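Local atomic coordinates of methylxanthine N1-demethylase NdmA (Pseudomonas putida, PDB entry 6ICN), a protein that catalyses the N1-demethylation of caffeine to theobromine and formaldehyde, the first step of bacterial caffeine degradation, as a Rieske-type oxygenase. Residues A[164-169]-A[287-292]; A[197-202]-A[304-309]; A[233-238]-A[297-302]. All blocks are in the same frame, centred on the assembly; numbering follows the deposited sequence.

Overall arrangement
All three contacts belong to the catalytic domain, and they differ in burial. Interaction 1 lies on the surface, where a water and charged side chains join the start of an outer strand to the loop leading into helix 293-313. Interactions 2 and 3 both use that helix, two stretches of it, and both reach the caffeine; their centres are about 10 Å apart. Interaction 2 is partly buried and polar, one hydroxyl-carboxylate bond beside the metal site. Interaction 3 is buried and apolar, a phenyl ring held by a loop. Interactions 2 and 3 touch where the backbone oxygen of Thr199 meets Phe299, while Val168 packs on Ile297 to join interactions 1 and 3.

Interaction 1 (A[164-169]-A[287-292]); sequences RLRIVI and EQSDDS
At one margin of the seven-stranded antiparallel sheet of the catalytic domain, a helix-grip fold, Leu165 and Glu287 meet where strand 277-286 runs out beside the start of the outer strand 166-175. The pairing of these two strands, which includes backbone bonds between Arg166 and Arg286, gives way here to a loop that leads into helix 293-313. Leu165 reaches across with CD2, which lies 3.7 Å from Glu287 CB and also touches the Glu287 backbone N. Next to it the CA-H of Glu287 points at the carbonyl oxygen of Arg164, CA to O 3.6 Å and nearly straight at 162°. The charged ends are only loosely matched: Arg164 NH1 and Glu287 OE2 form a long salt bridge of 3.6 Å, with guanidinium and carboxylate planes turned 75° apart. Each group has another partner, since Arg164 NH2 pairs with Asp162 and Glu287 OE1 accepts from the backbone N of Leu263. Further along, Arg166 lays its aliphatic part against Ser289, CB to CB at 3.5 Å. With CG anti to the backbone N and the chain extended to NE, Arg166 passes over Ser289 and delivers its guanidinium to Asp293, in the first turn of the helix. Ser292 caps that helix through Tyr294 N. One water ties the two segments together: it donates to Arg164 O and to Glu287 O, and it lies 2.6 Å from Ser289 OG, which chi1 of 62° swings between the backbone N and carbonyl carbon to meet it.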
loop_
_atom_site.group_PDB
_atom_site.type_symbol
_atom_site.label_atom_id
_atom_site.label_comp_id
_atom_site.label_asym_id
_atom_site.label_seq_id
_atom_site.Cartn_x
_atom_site.Cartn_y
_atom_site.Cartn_z
ATOM N N ARG A 164 19.677 5.113 -43.383
ATOM C CA ARG A 164 19.186 3.753 -43.565
ATOM C C ARG A 164 18.611 3.154 -42.286
ATOM O O ARG A 164 18.018 2.071 -42.350
ATOM C CB ARG A 164 20.304 2.836 -44.064
ATOM C CG ARG A 164 20.937 3.265 -45.371
ATOM C CD ARG A 164 22.147 2.411 -45.697
ATOM N NE ARG A 164 23.142 2.431 -44.627
ATOM C CZ ARG A 164 23.695 1.342 -44.101
ATOM N NH1 ARG A 164 23.357 0.140 -44.556
ATOM N NH2 ARG A 164 24.602 1.454 -43.133
ATOM N N LEU A 165 18.791 3.806 -41.138
ATOM C CA LEU A 165 18.499 3.198 -39.842
ATOM C C LEU A 165 17.452 4.009 -39.089
ATOM O O LEU A 165 17.558 5.237 -38.998
ATOM C CB LEU A 165 19.765 3.094 -38.997
ATOM C CG LEU A 165 21.027 2.506 -39.633
ATOM C CD1 LEU A 165 22.174 2.490 -38.627
ATOM C CD2 LEU A 165 20.751 1.105 -40.180
ATOM N N ARG A 166 16.458 3.314 -38.537
ATOM C CA ARG A 166 15.478 3.908 -37.635
ATOM C C ARG A 166 16.018 3.802 -36.210
ATOM O O ARG A 166 16.405 2.711 -35.782
ATOM C CB ARG A 166 14.135 3.185 -37.762
ATOM C CG ARG A 166 13.088 3.557 -36.708
ATOM C CD ARG A 166 11.748 2.857 -36.956
ATOM N NE ARG A 166 10.751 3.207 -35.951
ATOM C CZ ARG A 166 10.009 4.309 -35.988
ATOM N NH1 ARG A 166 10.153 5.168 -36.995
ATOM N NH2 ARG A 166 9.117 4.555 -35.030
ATOM N N ILE A 167 16.043 4.926 -35.491
ATOM C CA ILE A 167 16.630 5.012 -34.151
ATOM C C ILE A 167 15.518 5.100 -33.111
ATOM O O ILE A 167 14.586 5.896 -33.261
ATOM C CB ILE A 167 17.563 6.228 -34.037
ATOM C CG1 ILE A 167 18.735 6.094 -35.017
ATOM C CG2 ILE A 167 18.055 6.397 -32.604
ATOM C CD1 ILE A 167 19.658 7.301 -35.026
ATOM N N VAL A 168 15.636 4.308 -32.037
ATOM C CA VAL A 168 14.720 4.350 -30.899
ATOM C C VAL A 168 15.531 4.610 -29.632
ATOM O O VAL A 168 16.495 3.885 -29.347
ATOM C CB VAL A 168 13.927 3.034 -30.764
ATOM C CG1 VAL A 168 13.130 3.013 -29.445
ATOM C CG2 VAL A 168 13.020 2.809 -31.981
ATOM N N ILE A 169 15.150 5.641 -28.885
ATOM C CA ILE A 169 15.760 5.970 -27.596
ATOM C C ILE A 169 14.877 5.382 -26.503
ATOM O O ILE A 169 13.732 5.817 -26.317
ATOM C CB ILE A 169 15.901 7.488 -27.411
ATOM C CG1 ILE A 169 16.725 8.105 -28.553
ATOM C CG2 ILE A 169 16.520 7.814 -26.030
ATOM C CD1 ILE A 169 16.639 9.653 -28.618
ATOM N N GLU A 287 18.181 -1.375 -39.447
ATOM C CA GLU A 287 18.013 -1.206 -40.885
ATOM C C GLU A 287 16.650 -1.706 -41.345
ATOM O O GLU A 287 15.963 -1.033 -42.127
ATOM C CB GLU A 287 19.141 -1.950 -41.602
ATOM C CG GLU A 287 19.151 -1.788 -43.098
ATOM C CD GLU A 287 20.306 -2.549 -43.728
ATOM O OE1 GLU A 287 20.885 -3.436 -43.054
ATOM O OE2 GLU A 287 20.633 -2.255 -44.897
ATOM N N GLN A 288 16.241 -2.882 -40.864
ATOM C CA GLN A 288 14.904 -3.419 -41.130
ATOM C C GLN A 288 13.954 -2.835 -40.092
ATOM O O GLN A 288 13.960 -3.250 -38.931
ATOM C CB GLN A 288 14.919 -4.944 -41.087
ATOM C CG GLN A 288 15.477 -5.590 -42.351
ATOM C CD GLN A 288 15.442 -7.110 -42.298
ATOM O OE1 GLN A 288 15.005 -7.704 -41.305
ATOM N NE2 GLN A 288 15.905 -7.752 -43.373
ATOM N N SER A 289 13.136 -1.862 -40.499
ATOM C CA SER A 289 12.393 -1.071 -39.524
ATOM C C SER A 289 10.895 -1.022 -39.814
ATOM O O SER A 289 10.196 -0.148 -39.281
ATOM C CB SER A 289 12.948 0.348 -39.444
ATOM O OG SER A 289 12.832 1.033 -40.687
ATOM N N ASP A 290 10.380 -1.930 -40.644
ATOM C CA ASP A 290 8.944 -1.969 -40.887
ATOM C C ASP A 290 8.189 -2.690 -39.771
ATOM O O ASP A 290 6.955 -2.636 -39.736
ATOM C CB ASP A 290 8.666 -2.650 -42.228
ATOM C CG ASP A 290 9.405 -3.991 -42.368
ATOM O OD1 ASP A 290 10.632 -4.047 -42.202
ATOM O OD2 ASP A 290 8.693 -4.994 -42.609
ATOM N N ASP A 291 8.897 -3.332 -38.841
ATOM C CA ASP A 291 8.279 -4.047 -37.739
ATOM C C ASP A 291 8.040 -3.095 -36.570
ATOM O O ASP A 291 8.334 -1.901 -36.633
ATOM C CB ASP A 291 9.160 -5.218 -37.328
ATOM C CG ASP A 291 10.586 -4.784 -36.989
ATOM O OD1 ASP A 291 10.886 -3.569 -37.031
ATOM O OD2 ASP A 291 11.401 -5.669 -36.680
ATOM N N SER A 292 7.531 -3.635 -35.469
ATOM C CA SER A 292 7.155 -2.811 -34.324
ATOM C C SER A 292 8.367 -2.445 -33.476
ATOM O O SER A 292 9.154 -3.323 -33.116
ATOM C CB SER A 292 6.155 -3.559 -33.444
ATOM O OG SER A 292 5.970 -2.844 -32.240
HETATM O O HOH W 1 15.055 1.804 -41.840
#

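Interaction 2 (A[197-202]-A[304-309]); sequences PGTLFD and FAEDKP. With CO (cobalt (II) ion), chain E; CFF (caffeine), chain F.
Two flat groups lie beside the mononuclear metal site of this Rieske oxygenase: the carboxylate of Glu306, which takes the Thr199 hydroxyl on the syn lone pair of OE2, and the caffeine. Leu200 CD1 stands above the face of caffeine's six-membered ring, 4.0 Å from caffeine N3, whereas Phe304 CE1 meets the methyl C14 at 3.7 Å, its own ring stacked with Tyr173. At the carboxylate, Thr199 OG1 donates to Glu306 OE2 over 2.8 Å, and a water that also accepts from Gly198 N donates to the same OE2, making two bonds on one oxygen. Thr199 CB packs against the other oxygen, OE1, and that oxygen accepts from His196 ND1. The carboxylate thus spans the loop and a metal ligand: Glu306 is a second-shell residue, and the bond probably fixes the rotation of the His196 imidazole. Reaching this far from the helix takes a glutamate chain extended beyond CG (chi2 172°). One residue on, Asp307 completes the two-histidine, one-carboxylate triad with His191 and His196. It grips the cobalt with both oxygens, OD1 at 2.1 Å and OD2 at 2.2 Å, and a water takes a further position. In the active enzyme this site is that of the non-heme iron. The caffeine brings C10, the methyl on N1 that the enzyme removes, to 5.1 Å from the cobalt ion.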
loop_
_atom_site.group_PDB
_atom_site.type_symbol
_atom_site.label_atom_id
_atom_site.label_comp_id
_atom_site.label_asym_id
_atom_site.label_seq_id
_atom_site.Cartn_x
_atom_site.Cartn_y
_atom_site.Cartn_z
ATOM N N PRO A 197 19.706 -17.790 -21.574
ATOM C CA PRO A 197 19.596 -18.990 -22.427
ATOM C C PRO A 197 18.401 -18.968 -23.365
ATOM O O PRO A 197 18.535 -19.327 -24.542
ATOM C CB PRO A 197 19.503 -20.135 -21.408
ATOM C CG PRO A 197 18.917 -19.507 -20.205
ATOM C CD PRO A 197 19.499 -18.123 -20.155
ATOM N N GLY A 198 17.226 -18.560 -22.901
ATOM C CA GLY A 198 16.152 -18.547 -23.886
ATOM C C GLY A 198 16.281 -17.462 -24.941
ATOM O O GLY A 198 15.582 -17.512 -25.959
ATOM N N THR A 199 17.197 -16.524 -24.747
ATOM C CA THR A 199 17.016 -15.161 -25.214
ATOM C C THR A 199 18.119 -14.691 -26.143
ATOM O O THR A 199 17.827 -14.169 -27.230
ATOM C CB THR A 199 16.917 -14.259 -23.970
ATOM O OG1 THR A 199 15.882 -14.776 -23.118
ATOM C CG2 THR A 199 16.592 -12.834 -24.347
ATOM N N LEU A 200 19.381 -14.853 -25.747
ATOM C CA LEU A 200 20.511 -14.456 -26.582
ATOM C C LEU A 200 21.361 -15.623 -27.057
ATOM O O LEU A 200 21.816 -15.613 -28.200
ATOM C CB LEU A 200 21.402 -13.453 -25.834
ATOM C CG LEU A 200 20.788 -12.052 -25.782
ATOM C CD1 LEU A 200 21.627 -11.106 -24.932
ATOM C CD2 LEU A 200 20.601 -11.510 -27.202
ATOM N N PHE A 201 21.591 -16.631 -26.226
ATOM C CA PHE A 201 22.497 -17.707 -26.597
ATOM C C PHE A 201 21.858 -19.058 -26.321
ATOM O O PHE A 201 20.970 -19.186 -25.474
ATOM C CB PHE A 201 23.821 -17.615 -25.829
ATOM C CG PHE A 201 24.915 -16.900 -26.574
ATOM C CD1 PHE A 201 24.724 -15.606 -27.052
ATOM C CD2 PHE A 201 26.146 -17.511 -26.772
ATOM C CE1 PHE A 201 25.737 -14.936 -27.729
ATOM C CE2 PHE A 201 27.169 -16.847 -27.445
ATOM C CZ PHE A 201 26.964 -15.559 -27.927
ATOM N N ASP A 202 22.330 -20.070 -27.051
ATOM C CA ASP A 202 22.102 -21.446 -26.636
ATOM C C ASP A 202 22.812 -21.689 -25.306
ATOM O O ASP A 202 23.938 -21.211 -25.110
ATOM C CB ASP A 202 22.635 -22.440 -27.675
ATOM C CG ASP A 202 21.732 -22.588 -28.878
ATOM O OD1 ASP A 202 20.550 -22.181 -28.813
ATOM O OD2 ASP A 202 22.205 -23.142 -29.889
ATOM N N PHE A 304 17.500 -7.025 -20.057
ATOM C CA PHE A 304 17.910 -6.281 -18.873
ATOM C C PHE A 304 17.342 -6.910 -17.602
ATOM O O PHE A 304 18.014 -6.940 -16.567
ATOM C CB PHE A 304 17.491 -4.816 -18.997
ATOM C CG PHE A 304 18.235 -4.040 -20.081
ATOM C CD1 PHE A 304 19.529 -4.389 -20.462
ATOM C CD2 PHE A 304 17.621 -2.955 -20.708
ATOM C CE1 PHE A 304 20.212 -3.655 -21.465
ATOM C CE2 PHE A 304 18.299 -2.222 -21.709
ATOM C CZ PHE A 304 19.590 -2.571 -22.077
ATOM N N ALA A 305 16.097 -7.412 -17.658
ATOM C CA ALA A 305 15.517 -8.055 -16.480
ATOM C C ALA A 305 16.263 -9.329 -16.123
ATOM O O ALA A 305 16.328 -9.689 -14.940
ATOM C CB ALA A 305 14.036 -8.377 -16.704
ATOM N N GLU A 306 16.808 -10.033 -17.128
ATOM C CA GLU A 306 17.621 -11.222 -16.853
ATOM C C GLU A 306 18.944 -10.854 -16.176
ATOM O O GLU A 306 19.357 -11.504 -15.201
ATOM C CB GLU A 306 17.849 -12.002 -18.151
ATOM C CG GLU A 306 16.540 -12.654 -18.673
ATOM C CD GLU A 306 16.659 -13.281 -20.068
ATOM O OE1 GLU A 306 17.596 -12.946 -20.829
ATOM O OE2 GLU A 306 15.769 -14.095 -20.420
ATOM N N ASP A 307 19.604 -9.782 -16.640
ATOM C CA ASP A 307 20.866 -9.363 -16.019
ATOM C C ASP A 307 20.679 -8.789 -14.613
ATOM O O ASP A 307 21.497 -9.049 -13.725
ATOM C CB ASP A 307 21.565 -8.314 -16.900
ATOM C CG ASP A 307 22.242 -8.922 -18.105
ATOM O OD1 ASP A 307 23.099 -9.796 -17.927
ATOM O OD2 ASP A 307 21.935 -8.520 -19.244
ATOM N N LYS A 308 19.641 -7.971 -14.401
ATOM C CA LYS A 308 19.584 -7.073 -13.243
ATOM C C LYS A 308 19.816 -7.743 -11.887
ATOM O O LYS A 308 20.655 -7.249 -11.118
ATOM C CB LYS A 308 18.235 -6.335 -13.271
ATOM C CG LYS A 308 18.043 -5.338 -12.124
ATOM C CD LYS A 308 16.648 -4.673 -12.243
ATOM C CE LYS A 308 16.390 -3.666 -11.107
ATOM N NZ LYS A 308 16.188 -4.367 -9.803
ATOM N N PRO A 309 19.126 -8.828 -11.520
ATOM C CA PRO A 309 19.307 -9.344 -10.153
ATOM C C PRO A 309 20.720 -9.851 -9.902
ATOM O O PRO A 309 21.257 -9.682 -8.801
ATOM C CB PRO A 309 18.267 -10.465 -10.056
ATOM C CG PRO A 309 17.872 -10.781 -11.449
ATOM C CD PRO A 309 18.046 -9.529 -12.238
HETATM CO CO CO E . 23.496 -9.914 -19.990
HETATM N N1 CFF F . 23.674 -7.138 -24.937
HETATM C C2 CFF F . 23.837 -7.823 -26.114
HETATM C C10 CFF F . 24.771 -7.067 -23.988
HETATM C C6 CFF F . 22.516 -6.538 -24.650
HETATM N N3 CFF F . 22.815 -7.895 -27.004
HETATM O O11 CFF F . 24.875 -8.357 -26.360
HETATM C C12 CFF F . 22.975 -8.623 -28.260
HETATM C C4 CFF F . 21.639 -7.290 -26.717
HETATM C C5 CFF F . 21.480 -6.611 -25.563
HETATM N N9 CFF F . 20.487 -7.206 -27.405
HETATM O O13 CFF F . 22.378 -5.940 -23.617
HETATM N N7 CFF F . 20.234 -6.103 -25.549
HETATM C C8 CFF F . 19.625 -6.471 -26.682
HETATM C C14 CFF F . 19.419 -5.297 -24.657
HETATM O O HOH W 2 16.636 -16.753 -20.538
HETATM O O HOH W 3 24.573 -8.286 -20.762
#

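Interaction 3 (A[233-238]-A[297-302]); sequences PNQAPI and IAFNDL. With CFF (caffeine), chain F.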
loop_
_atom_site.group_PDB
_atom_site.type_symbol
_atom_site.label_atom_id
_atom_site.label_comp_id
_atom_site.label_asym_id
_atom_site.label_seq_id
_atom_site.Cartn_x
_atom_site.Cartn_y
_atom_site.Cartn_z
ATOM N N PRO A 233 15.114 -15.928 -30.589
ATOM C CA PRO A 233 14.101 -15.226 -31.392
ATOM C C PRO A 233 14.733 -14.454 -32.543
ATOM O O PRO A 233 15.896 -14.053 -32.486
ATOM C CB PRO A 233 13.442 -14.271 -30.386
ATOM C CG PRO A 233 13.753 -14.843 -29.034
ATOM C CD PRO A 233 15.068 -15.549 -29.163
ATOM N N ASN A 234 13.943 -14.237 -33.600
ATOM C CA ASN A 234 14.440 -13.496 -34.756
ATOM C C ASN A 234 14.752 -12.037 -34.425
ATOM O O ASN A 234 15.601 -11.432 -35.093
ATOM C CB ASN A 234 13.432 -13.600 -35.916
ATOM C CG ASN A 234 13.798 -12.713 -37.118
ATOM O OD1 ASN A 234 12.962 -11.942 -37.609
ATOM N ND2 ASN A 234 15.043 -12.815 -37.592
ATOM N N GLN A 235 14.104 -11.458 -33.410
ATOM C CA GLN A 235 14.436 -10.092 -33.016
ATOM C C GLN A 235 15.668 -10.012 -32.118
ATOM O O GLN A 235 16.097 -8.899 -31.785
ATOM C CB GLN A 235 13.248 -9.417 -32.318
ATOM C CG GLN A 235 12.945 -9.912 -30.902
ATOM C CD GLN A 235 11.968 -11.079 -30.883
ATOM O OE1 GLN A 235 11.917 -11.876 -31.827
ATOM N NE2 GLN A 235 11.177 -11.181 -29.809
ATOM N N ALA A 236 16.243 -11.144 -31.718
ATOM C CA ALA A 236 17.499 -11.121 -30.980
ATOM C C ALA A 236 18.598 -10.560 -31.874
ATOM O O ALA A 236 18.802 -11.079 -32.985
ATOM C CB ALA A 236 17.878 -12.521 -30.499
ATOM N N PRO A 237 19.310 -9.491 -31.456
ATOM C CA PRO A 237 20.449 -9.016 -32.257
ATOM C C PRO A 237 21.644 -9.942 -32.120
ATOM O O PRO A 237 22.567 -9.666 -31.349
ATOM C CB PRO A 237 20.745 -7.625 -31.676
ATOM C CG PRO A 237 19.489 -7.254 -30.890
ATOM C CD PRO A 237 18.983 -8.559 -30.362
ATOM N N ILE A 238 21.630 -11.046 -32.862
ATOM C CA ILE A 238 22.697 -12.039 -32.829
ATOM C C ILE A 238 23.324 -12.118 -34.215
ATOM O O ILE A 238 22.614 -12.269 -35.217
ATOM C CB ILE A 238 22.173 -13.414 -32.374
ATOM C CG1 ILE A 238 22.001 -13.438 -30.848
ATOM C CG2 ILE A 238 23.102 -14.523 -32.833
ATOM C CD1 ILE A 238 23.313 -13.398 -30.078
ATOM N N ILE A 297 11.800 -3.225 -28.045
ATOM C CA ILE A 297 11.842 -2.688 -26.684
ATOM C C ILE A 297 11.535 -3.788 -25.684
ATOM O O ILE A 297 12.209 -3.919 -24.655
ATOM C CB ILE A 297 10.872 -1.500 -26.537
ATOM C CG1 ILE A 297 11.373 -0.306 -27.351
ATOM C CG2 ILE A 297 10.744 -1.103 -25.047
ATOM C CD1 ILE A 297 10.298 0.778 -27.592
ATOM N N ALA A 298 10.535 -4.625 -25.980
ATOM C CA ALA A 298 10.200 -5.692 -25.049
ATOM C C ALA A 298 11.354 -6.680 -24.916
ATOM O O ALA A 298 11.653 -7.148 -23.807
ATOM C CB ALA A 298 8.927 -6.408 -25.507
ATOM N N PHE A 299 12.017 -6.999 -26.036
ATOM C CA PHE A 299 13.170 -7.895 -26.003
ATOM C C PHE A 299 14.318 -7.292 -25.191
ATOM O O PHE A 299 14.903 -7.963 -24.330
ATOM C CB PHE A 299 13.631 -8.208 -27.421
ATOM C CG PHE A 299 14.774 -9.175 -27.467
ATOM C CD1 PHE A 299 14.548 -10.532 -27.347
ATOM C CD2 PHE A 299 16.073 -8.719 -27.595
ATOM C CE1 PHE A 299 15.607 -11.433 -27.367
ATOM C CE2 PHE A 299 17.134 -9.611 -27.617
ATOM C CZ PHE A 299 16.898 -10.965 -27.503
ATOM N N ASN A 300 14.652 -6.024 -25.444
ATOM C CA ASN A 300 15.706 -5.379 -24.652
ATOM C C ASN A 300 15.362 -5.394 -23.168
ATOM O O ASN A 300 16.219 -5.680 -22.325
ATOM C CB ASN A 300 15.934 -3.935 -25.128
ATOM C CG ASN A 300 16.464 -3.868 -26.546
ATOM O OD1 ASN A 300 17.146 -4.779 -27.005
ATOM N ND2 ASN A 300 16.122 -2.800 -27.259
ATOM N N ASP A 301 14.105 -5.080 -22.830
ATOM C CA ASP A 301 13.695 -5.061 -21.434
ATOM C C ASP A 301 13.829 -6.441 -20.803
ATOM O O ASP A 301 14.190 -6.564 -19.624
ATOM C CB ASP A 301 12.254 -4.565 -21.322
ATOM C CG ASP A 301 12.114 -3.065 -21.582
ATOM O OD1 ASP A 301 13.140 -2.354 -21.678
ATOM O OD2 ASP A 301 10.951 -2.621 -21.684
ATOM N N LEU A 302 13.539 -7.493 -21.573
ATOM C CA LEU A 302 13.688 -8.864 -21.078
ATOM C C LEU A 302 15.149 -9.183 -20.776
ATOM O O LEU A 302 15.471 -9.729 -19.709
ATOM C CB LEU A 302 13.114 -9.841 -22.117
ATOM C CG LEU A 302 13.324 -11.339 -21.885
ATOM C CD1 LEU A 302 12.683 -11.752 -20.560
ATOM C CD2 LEU A 302 12.782 -12.161 -23.060
HETATM N N1 CFF F . 23.674 -7.138 -24.937
HETATM C C2 CFF F . 23.837 -7.823 -26.114
HETATM C C10 CFF F . 24.771 -7.067 -23.988
HETATM C C6 CFF F . 22.516 -6.538 -24.650
HETATM N N3 CFF F . 22.815 -7.895 -27.004
HETATM O O11 CFF F . 24.875 -8.357 -26.360
HETATM C C12 CFF F . 22.975 -8.623 -28.260
HETATM C C4 CFF F . 21.639 -7.290 -26.717
HETATM C C5 CFF F . 21.480 -6.611 -25.563
HETATM N N9 CFF F . 20.487 -7.206 -27.405
HETATM O O13 CFF F . 22.378 -5.940 -23.617
HETATM N N7 CFF F . 20.234 -6.103 -25.549
HETATM C C8 CFF F . 19.625 -6.471 -26.682
HETATM C C14 CFF F . 19.419 -5.297 -24.657
#
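Phe299 pushes its ring from helix 293-313 into the loop before strand 239-246, where Ala236 CB touches its CZ at 3.5 Å. Pro237 points back toward the phenyl group, and its CD, on the same side of the ring as Ala236 CB, lies 3.5 Å from Phe299 CE2. The peptide link between Gln235 and Ala236 lies over that face, offset toward the rim. Gln235 CG covers the base of the ring, 3.9 Å from Phe299 CB, and Pro233 CG approaches CE1 more loosely. A chi1 of -177° turns the ring away from its own backbone N, out from the helix, and brings its edge to caffeine C8. Asn300, which lines the caffeine pocket with Pro237, points OD1 at the same carbon, 3.0 Å away, while its ND2 donates to Gln170 OE1 and so fixes which way the amide faces. Two turns shape the loop: a type I turn from Pro233 to Ala236, and an inverse gamma turn centred on Pro237, closed by a weak Ile238 N to Ala236 O bond. Pro237 O ends 3.3 Å from the caffeine methyl C12. Were Phe299 an alanine, losing the ring under Ala236 CB and Pro237 CD would probably open a gap between loop and helix and leave caffeine C8 without its aromatic neighbour. The apolar packing is consistent with a pocket wall that fits the substrate by shape, with the Asn300 amide oxygen turned to caffeine C8.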